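Local coordinates for protein glutathione S-transferase (Bombyx mori, PDB 3AY8) that probably conjugates glutathione to other compounds as a homodimeric, cytosolic glutathione transferase of a class not yet assigned, at residues I114-I126 and R204-Q216. Residues are numbered along the deposited sequence; the frame is centred on the assembly and turned at random. Where two conformers were deposited one is given.
Sequences ICFPILFLGETEI and RTFGDAVKKNIKQ
The side chain of Leu119 crosses that of Val210 at about a right angle. Its CB sits over one face of the neighbouring Phe120 ring, near the rim; beyond it the chain bends toward segment 204-216, CG meets Val210 CG2 at 3.9 Å, and the two methyls then part. CD1 heads for Phe206, 4.0 Å from CE1, whereas CD2 settles on the methyl of Ala209, 3.6 Å from CB, with the carbonyl carbon of Ala209 also close. With its CG anti to the backbone N (chi1 173°), Phe206 carries its ring out to Cys115, where CZ comes within 3.5 Å of Cys115 CB and the sulfur stands oblique to the ring. Val210 CG2 covers one face of that ring near its rim, and Val173 of helix 158-173 closes in on Cys115, Phe206 and Val210. In the all-helical C-terminal domain of the glutathione transferase fold, the contact joins the end of helix 90-120 to the final helix, 196-213; the axes of segments 114-120 and 204-213 cross at 65°, 8.6 Å apart at closest approach. Where helix 90-120 runs out, Asn213 ND2 donates to Ile118 O (3.0 Å, 156° at the hydrogen), the oxygen lying close to the amide plane. An alanine at Asn213 would keep a carbon near Ile118 CG2 but is likely to leave Ile118 O without this side-chain donor and the two helix ends less firmly tied. Farther on, the backbones meet directly: Lys215 N reaches a lone pair of Thr124 O at 3.1 Å, in the carbonyl plane, while Glu123 OE2 accepts from both Thr124 N and Glu125 N.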
ATOM      1  N   ILE A 114       8.534  12.538  -5.276  1.00 28.29           N
ATOM      2  CA  ILE A 114       9.743  13.324  -5.533  1.00 28.92           C
ATOM      3  C   ILE A 114      10.459  12.886  -6.818  1.00 29.69           C
ATOM      4  O   ILE A 114      10.751  13.715  -7.691  1.00 30.04           O
ATOM      5  CB  ILE A 114      10.706  13.245  -4.328  1.00 28.96           C
ATOM      6  CG1 ILE A 114      10.100  13.979  -3.129  1.00 28.56           C
ATOM      7  CG2 ILE A 114      12.124  13.801  -4.675  1.00 28.26           C
ATOM      8  CD1 ILE A 114      10.625  13.487  -1.776  1.00 30.00           C
ATOM      9  N   CYS A 115      10.716  11.587  -6.949  1.00 29.91           N
ATOM     10  CA  CYS A 115      11.614  11.098  -8.003  1.00 31.00           C
ATOM     11  C   CYS A 115      11.014  10.932  -9.397  1.00 31.61           C
ATOM     12  O   CYS A 115      11.704  11.175 -10.384  1.00 31.82           O
ATOM     13  CB  CYS A 115      12.310   9.807  -7.575  1.00 30.52           C
ATOM     14  SG  CYS A 115      13.314  10.008  -6.095  1.00 30.52           S
ATOM     15  N   PHE A 116       9.756  10.510  -9.481  1.00 32.60           N
ATOM     16  CA  PHE A 116       9.113  10.277 -10.774  1.00 33.62           C
ATOM     17  C   PHE A 116       9.045  11.536 -11.660  1.00 33.93           C
ATOM     18  O   PHE A 116       9.334  11.465 -12.858  1.00 34.11           O
ATOM     19  CB  PHE A 116       7.718   9.671 -10.585  1.00 33.97           C
ATOM     20  CG  PHE A 116       7.007   9.359 -11.874  1.00 36.16           C
ATOM     21  CD1 PHE A 116       7.071   8.076 -12.426  1.00 37.74           C
ATOM     22  CD2 PHE A 116       6.269  10.341 -12.536  1.00 37.66           C
ATOM     23  CE1 PHE A 116       6.416   7.777 -13.619  1.00 38.32           C
ATOM     24  CE2 PHE A 116       5.614  10.057 -13.738  1.00 38.41           C
ATOM     25  CZ  PHE A 116       5.686   8.771 -14.277  1.00 39.32           C
ATOM     26  N   PRO A 117       8.642  12.689 -11.093  1.00 34.10           N
ATOM     27  CA  PRO A 117       8.587  13.867 -11.957  1.00 34.20           C
ATOM     28  C   PRO A 117       9.967  14.354 -12.390  1.00 34.73           C
ATOM     29  O   PRO A 117      10.087  14.980 -13.452  1.00 34.85           O
ATOM     30  CB  PRO A 117       7.902  14.913 -11.074  1.00 34.08           C
ATOM     31  CG  PRO A 117       7.110  14.101 -10.096  1.00 34.08           C
ATOM     32  CD  PRO A 117       7.993  12.949  -9.794  1.00 33.97           C
ATOM     33  N   ILE A 118      10.983  14.077 -11.569  1.00 34.52           N
ATOM     34  CA  ILE A 118      12.366  14.443 -11.871  1.00 34.82           C
ATOM     35  C   ILE A 118      12.922  13.546 -12.987  1.00 35.70           C
ATOM     36  O   ILE A 118      13.642  14.020 -13.868  1.00 35.73           O
ATOM     37  CB  ILE A 118      13.276  14.367 -10.607  1.00 34.15           C
ATOM     38  CG1 ILE A 118      12.939  15.499  -9.638  1.00 33.59           C
ATOM     39  CG2 ILE A 118      14.759  14.398 -10.977  1.00 33.47           C
ATOM     40  CD1 ILE A 118      13.651  15.405  -8.289  1.00 33.07           C
ATOM     41  N   LEU A 119      12.590  12.256 -12.936  1.00 36.02           N
ATOM     42  CA  LEU A 119      13.065  11.303 -13.940  1.00 36.83           C
ATOM     43  C   LEU A 119      12.385  11.499 -15.291  1.00 37.75           C
ATOM     44  O   LEU A 119      13.040  11.415 -16.326  1.00 37.89           O
ATOM     45  CB  LEU A 119      12.840   9.852 -13.484  1.00 36.31           C
ATOM     46  CG  LEU A 119      13.674   9.260 -12.348  1.00 34.81           C
ATOM     47  CD1 LEU A 119      12.962   8.064 -11.711  1.00 34.02           C
ATOM     48  CD2 LEU A 119      15.063   8.861 -12.839  1.00 33.32           C
ATOM     49  N   PHE A 120      11.079  11.761 -15.269  1.00 38.69           N
ATOM     50  CA  PHE A 120      10.250  11.647 -16.470  1.00 39.87           C
ATOM     51  C   PHE A 120       9.491  12.899 -16.885  1.00 39.82           C
ATOM     52  O   PHE A 120       9.150  13.038 -18.057  1.00 40.12           O
ATOM     53  CB  PHE A 120       9.245  10.497 -16.323  1.00 39.99           C
ATOM     54  CG  PHE A 120       9.877   9.156 -16.087  1.00 42.12           C
ATOM     55  CD1 PHE A 120      10.744   8.597 -17.029  1.00 43.74           C
ATOM     56  CD2 PHE A 120       9.594   8.441 -14.930  1.00 43.10           C
ATOM     57  CE1 PHE A 120      11.327   7.349 -16.812  1.00 44.94           C
ATOM     58  CE2 PHE A 120      10.166   7.185 -14.707  1.00 45.21           C
ATOM     59  CZ  PHE A 120      11.038   6.641 -15.648  1.00 45.32           C
ATOM     60  N   LEU A 121       9.213  13.797 -15.947  1.00 39.90           N
ATOM     61  CA  LEU A 121       8.279  14.894 -16.225  1.00 40.16           C
ATOM     62  C   LEU A 121       8.930  16.269 -16.280  1.00 40.29           C
ATOM     63  O   LEU A 121       8.237  17.285 -16.242  1.00 40.53           O
ATOM     64  CB  LEU A 121       7.123  14.904 -15.218  1.00 40.21           C
ATOM     65  CG  LEU A 121       6.272  13.651 -14.988  1.00 40.46           C
ATOM     66  CD1 LEU A 121       5.158  13.962 -13.994  1.00 39.80           C
ATOM     67  CD2 LEU A 121       5.684  13.106 -16.287  1.00 41.90           C
ATOM     68  N   GLY A 122      10.257  16.304 -16.368  1.00 40.15           N
ATOM     69  CA  GLY A 122      10.967  17.566 -16.516  1.00 39.84           C
ATOM     70  C   GLY A 122      11.207  18.348 -15.238  1.00 39.77           C
ATOM     71  O   GLY A 122      11.631  19.504 -15.294  1.00 39.62           O
ATOM     72  N   GLU A 123      10.937  17.739 -14.081  1.00 39.58           N
ATOM     73  CA  GLU A 123      11.183  18.413 -12.798  1.00 39.51           C
ATOM     74  C   GLU A 123      12.680  18.418 -12.500  1.00 38.90           C
ATOM     75  O   GLU A 123      13.362  17.421 -12.736  1.00 38.68           O
ATOM     76  CB  GLU A 123      10.386  17.760 -11.655  1.00 39.81           C
ATOM     77  CG  GLU A 123      10.526  18.471 -10.301  1.00 41.50           C
ATOM     78  CD  GLU A 123      10.147  19.955 -10.365  1.00 43.93           C
ATOM     79  OE1 GLU A 123       8.942  20.261 -10.485  1.00 45.37           O
ATOM     80  OE2 GLU A 123      11.055  20.811 -10.293  1.00 44.11           O
ATOM     81  N   THR A 124      13.185  19.544 -11.996  1.00 38.54           N
ATOM     82  CA  THR A 124      14.631  19.726 -11.794  1.00 38.74           C
ATOM     83  C   THR A 124      15.026  19.994 -10.336  1.00 38.70           C
ATOM     84  O   THR A 124      16.207  20.193 -10.029  1.00 38.79           O
ATOM     85  CB  THR A 124      15.174  20.885 -12.662  1.00 38.92           C
ATOM     86  OG1 THR A 124      14.356  22.042 -12.455  1.00 39.71           O
ATOM     87  CG2 THR A 124      15.164  20.513 -14.145  1.00 38.87           C
ATOM     88  N   GLU A 125      14.044  20.026  -9.443  1.00 38.46           N
ATOM     89  CA  GLU A 125      14.329  20.252  -8.026  1.00 38.85           C
ATOM     90  C   GLU A 125      13.426  19.428  -7.114  1.00 37.85           C
ATOM     91  O   GLU A 125      12.382  18.930  -7.533  1.00 38.12           O
ATOM     92  CB  GLU A 125      14.247  21.751  -7.666  1.00 39.48           C
ATOM     93  CG  GLU A 125      12.955  22.442  -8.097  1.00 42.53           C
ATOM     94  CD  GLU A 125      12.722  23.784  -7.403  1.00 47.71           C
ATOM     95  OE1 GLU A 125      13.562  24.701  -7.552  1.00 49.41           O
ATOM     96  OE2 GLU A 125      11.683  23.926  -6.717  1.00 49.74           O
ATOM     97  N   ILE A 126      13.848  19.274  -5.867  1.00 37.16           N
ATOM     98  CA  ILE A 126      13.023  18.624  -4.862  1.00 35.98           C
ATOM     99  C   ILE A 126      12.163  19.700  -4.190  1.00 35.24           C
ATOM    100  O   ILE A 126      12.694  20.584  -3.520  1.00 34.88           O
ATOM    101  CB  ILE A 126      13.897  17.838  -3.860  1.00 36.06           C
ATOM    102  CG1 ILE A 126      14.746  16.799  -4.634  1.00 36.57           C
ATOM    103  CG2 ILE A 126      13.021  17.209  -2.759  1.00 35.07           C
ATOM    104  CD1 ILE A 126      15.647  15.880  -3.785  1.00 35.48           C
ATOM    105  N   ARG A 204      21.691   2.460  -6.530  1.00 29.48           N
ATOM    106  CA  ARG A 204      22.660   3.422  -7.052  1.00 30.68           C
ATOM    107  C   ARG A 204      22.342   3.833  -8.485  1.00 30.53           C
ATOM    108  O   ARG A 204      22.479   4.999  -8.826  1.00 30.80           O
ATOM    109  CB  ARG A 204      24.092   2.896  -6.942  1.00 31.16           C
ATOM    110  CG  ARG A 204      25.164   4.011  -7.043  1.00 35.60           C
ATOM    111  CD  ARG A 204      26.454   3.623  -6.315  1.00 41.10           C
ATOM    112  NE  ARG A 204      26.852   2.270  -6.682  1.00 44.40           N
ATOM    113  CZ  ARG A 204      26.845   1.220  -5.867  1.00 45.37           C
ATOM    114  NH1 ARG A 204      27.204   0.043  -6.342  1.00 46.58           N
ATOM    115  NH2 ARG A 204      26.499   1.341  -4.590  1.00 46.65           N
ATOM    116  N   THR A 205      21.898   2.889  -9.316  1.00 30.85           N
ATOM    117  CA  THR A 205      21.476   3.230 -10.676  1.00 30.96           C
ATOM    118  C   THR A 205      20.258   4.164 -10.619  1.00 30.46           C
ATOM    119  O   THR A 205      20.214   5.151 -11.339  1.00 30.10           O
ATOM    120  CB  THR A 205      21.135   1.977 -11.518  1.00 31.13           C
ATOM    121  OG1 THR A 205      22.210   1.045 -11.453  1.00 32.31           O
ATOM    122  CG2 THR A 205      20.915   2.339 -12.968  1.00 31.96           C
ATOM    123  N   PHE A 206      19.287   3.844  -9.760  1.00 30.13           N
ATOM    124  CA  PHE A 206      18.105   4.705  -9.547  1.00 29.96           C
ATOM    125  C   PHE A 206      18.569   6.095  -9.107  1.00 30.03           C
ATOM    126  O   PHE A 206      18.184   7.105  -9.707  1.00 30.19           O
ATOM    127  CB  PHE A 206      17.153   4.094  -8.498  1.00 29.41           C
ATOM    128  CG  PHE A 206      15.998   4.996  -8.100  1.00 30.09           C
ATOM    129  CD1 PHE A 206      14.825   5.034  -8.866  1.00 30.81           C
ATOM    130  CD2 PHE A 206      16.073   5.788  -6.946  1.00 28.30           C
ATOM    131  CE1 PHE A 206      13.737   5.858  -8.489  1.00 31.74           C
ATOM    132  CE2 PHE A 206      15.007   6.616  -6.563  1.00 28.29           C
ATOM    133  CZ  PHE A 206      13.840   6.658  -7.334  1.00 29.93           C
ATOM    134  N   GLY A 207      19.405   6.127  -8.072  1.00 30.52           N
ATOM    135  CA  GLY A 207      19.929   7.378  -7.520  1.00 31.72           C
ATOM    136  C   GLY A 207      20.632   8.233  -8.560  1.00 32.48           C
ATOM    137  O   GLY A 207      20.367   9.428  -8.660  1.00 32.43           O
ATOM    138  N   ASP A 208      21.519   7.618  -9.344  1.00 33.06           N
ATOM    139  CA  ASP A 208      22.249   8.338 -10.397  1.00 34.17           C
ATOM    140  C   ASP A 208      21.310   8.970 -11.429  1.00 33.84           C
ATOM    141  O   ASP A 208      21.495  10.123 -11.817  1.00 34.19           O
ATOM    142  CB  ASP A 208      23.264   7.424 -11.091  1.00 34.61           C
ATOM    143  CG  ASP A 208      24.439   7.033 -10.185  1.00 36.36           C
ATOM    144  OD1 ASP A 208      24.554   7.552  -9.057  1.00 39.43           O
ATOM    145  OD2 ASP A 208      25.252   6.186 -10.605  1.00 39.32           O
ATOM    146  N   ALA A 209      20.297   8.226 -11.859  1.00 33.78           N
ATOM    147  CA  ALA A 209      19.345   8.739 -12.844  1.00 33.86           C
ATOM    148  C   ALA A 209      18.540   9.935 -12.316  1.00 34.20           C
ATOM    149  O   ALA A 209      18.248  10.875 -13.066  1.00 34.11           O
ATOM    150  CB  ALA A 209      18.427   7.627 -13.344  1.00 34.01           C
ATOM    151  N   VAL A 210      18.193   9.913 -11.028  1.00 34.22           N
ATOM    152  CA  VAL A 210      17.524  11.065 -10.412  1.00 34.52           C
ATOM    153  C   VAL A 210      18.456  12.299 -10.314  1.00 35.63           C
ATOM    154  O   VAL A 210      18.081  13.389 -10.746  1.00 34.81           O
ATOM    155  CB  VAL A 210      16.889  10.721  -9.025  1.00 33.96           C
ATOM    156  CG1 VAL A 210      16.148  11.926  -8.452  1.00 32.16           C
ATOM    157  CG2 VAL A 210      15.928   9.514  -9.146  1.00 33.18           C
ATOM    158  N   LYS A 211      19.644  12.097  -9.745  0.60 36.14           N
ATOM    159  CA  LYS A 211      20.619  13.171  -9.558  0.60 37.31           C
ATOM    160  C   LYS A 211      20.899  13.861 -10.880  0.60 38.14           C
ATOM    161  O   LYS A 211      20.940  15.090 -10.951  0.60 38.06           O
ATOM    162  CB  LYS A 211      21.930  12.626  -8.993  0.60 37.08           C
ATOM    163  CG  LYS A 211      21.892  12.257  -7.529  0.60 37.17           C
ATOM    164  CD  LYS A 211      23.064  11.345  -7.212  0.60 38.31           C
ATOM    165  CE  LYS A 211      23.360  11.336  -5.743  0.60 39.61           C
ATOM    166  NZ  LYS A 211      24.098  10.115  -5.348  0.60 40.84           N
ATOM    167  N   LYS A 212      21.063  13.048 -11.921  1.00 39.10           N
ATOM    168  CA  LYS A 212      21.430  13.516 -13.252  1.00 41.27           C
ATOM    169  C   LYS A 212      20.485  14.640 -13.699  1.00 42.26           C
ATOM    170  O   LYS A 212      20.910  15.574 -14.367  1.00 42.21           O
ATOM    171  CB  LYS A 212      21.416  12.355 -14.258  1.00 41.48           C
ATOM    172  CG  LYS A 212      21.959  12.720 -15.639  1.00 44.08           C
ATOM    173  CD  LYS A 212      22.142  11.498 -16.534  1.00 46.54           C
ATOM    174  CE  LYS A 212      22.630  11.931 -17.916  1.00 48.68           C
ATOM    175  NZ  LYS A 212      23.217  10.804 -18.696  1.00 49.97           N
ATOM    176  N   ASN A 213      19.214  14.559 -13.303  1.00 43.54           N
ATOM    177  CA  ASN A 213      18.231  15.573 -13.697  1.00 44.93           C
ATOM    178  C   ASN A 213      18.017  16.734 -12.721  1.00 45.68           C
ATOM    179  O   ASN A 213      17.295  17.683 -13.033  1.00 45.79           O
ATOM    180  CB  ASN A 213      16.902  14.919 -14.053  1.00 44.94           C
ATOM    181  CG  ASN A 213      16.954  14.202 -15.374  1.00 45.79           C
ATOM    182  OD1 ASN A 213      17.925  14.334 -16.120  1.00 47.16           O
ATOM    183  ND2 ASN A 213      15.910  13.441 -15.681  1.00 44.76           N
ATOM    184  N   ILE A 214      18.646  16.661 -11.553  1.00 46.73           N
ATOM    185  CA  ILE A 214      18.556  17.732 -10.570  1.00 48.09           C
ATOM    186  C   ILE A 214      19.599  18.811 -10.882  1.00 49.56           C
ATOM    187  O   ILE A 214      20.796  18.519 -10.988  1.00 49.40           O
ATOM    188  CB  ILE A 214      18.733  17.221  -9.111  1.00 47.79           C
ATOM    189  CG1 ILE A 214      17.658  16.182  -8.764  1.00 46.93           C
ATOM    190  CG2 ILE A 214      18.686  18.396  -8.120  1.00 47.69           C
ATOM    191  CD1 ILE A 214      17.846  15.514  -7.411  1.00 46.07           C
ATOM    192  N   LYS A 215      19.129  20.046 -11.042  1.00 51.20           N
ATOM    193  CA  LYS A 215      20.007  21.197 -11.247  1.00 53.04           C
ATOM    194  C   LYS A 215      20.465  21.748  -9.897  1.00 53.86           C
ATOM    195  O   LYS A 215      19.665  22.314  -9.154  1.00 54.31           O
ATOM    196  CB  LYS A 215      19.293  22.280 -12.074  1.00 53.26           C
ATOM    197  CG  LYS A 215      19.133  21.925 -13.560  1.00 53.97           C
ATOM    198  CD  LYS A 215      18.542  23.086 -14.363  1.00 55.97           C
ATOM    199  CE  LYS A 215      18.314  22.697 -15.817  1.00 55.58           C
ATOM    200  NZ  LYS A 215      17.455  23.695 -16.513  1.00 56.50           N
ATOM    201  N   GLN A 216      21.747  21.552  -9.579  1.00 54.89           N
ATOM    202  CA  GLN A 216      22.318  22.002  -8.303  1.00 55.51           C
ATOM    203  C   GLN A 216      22.838  23.433  -8.402  1.00 55.74           C
ATOM    204  O   GLN A 216      22.115  24.332  -8.841  1.00 56.18           O
ATOM    205  CB  GLN A 216      23.426  21.055  -7.836  1.00 55.68           C
TER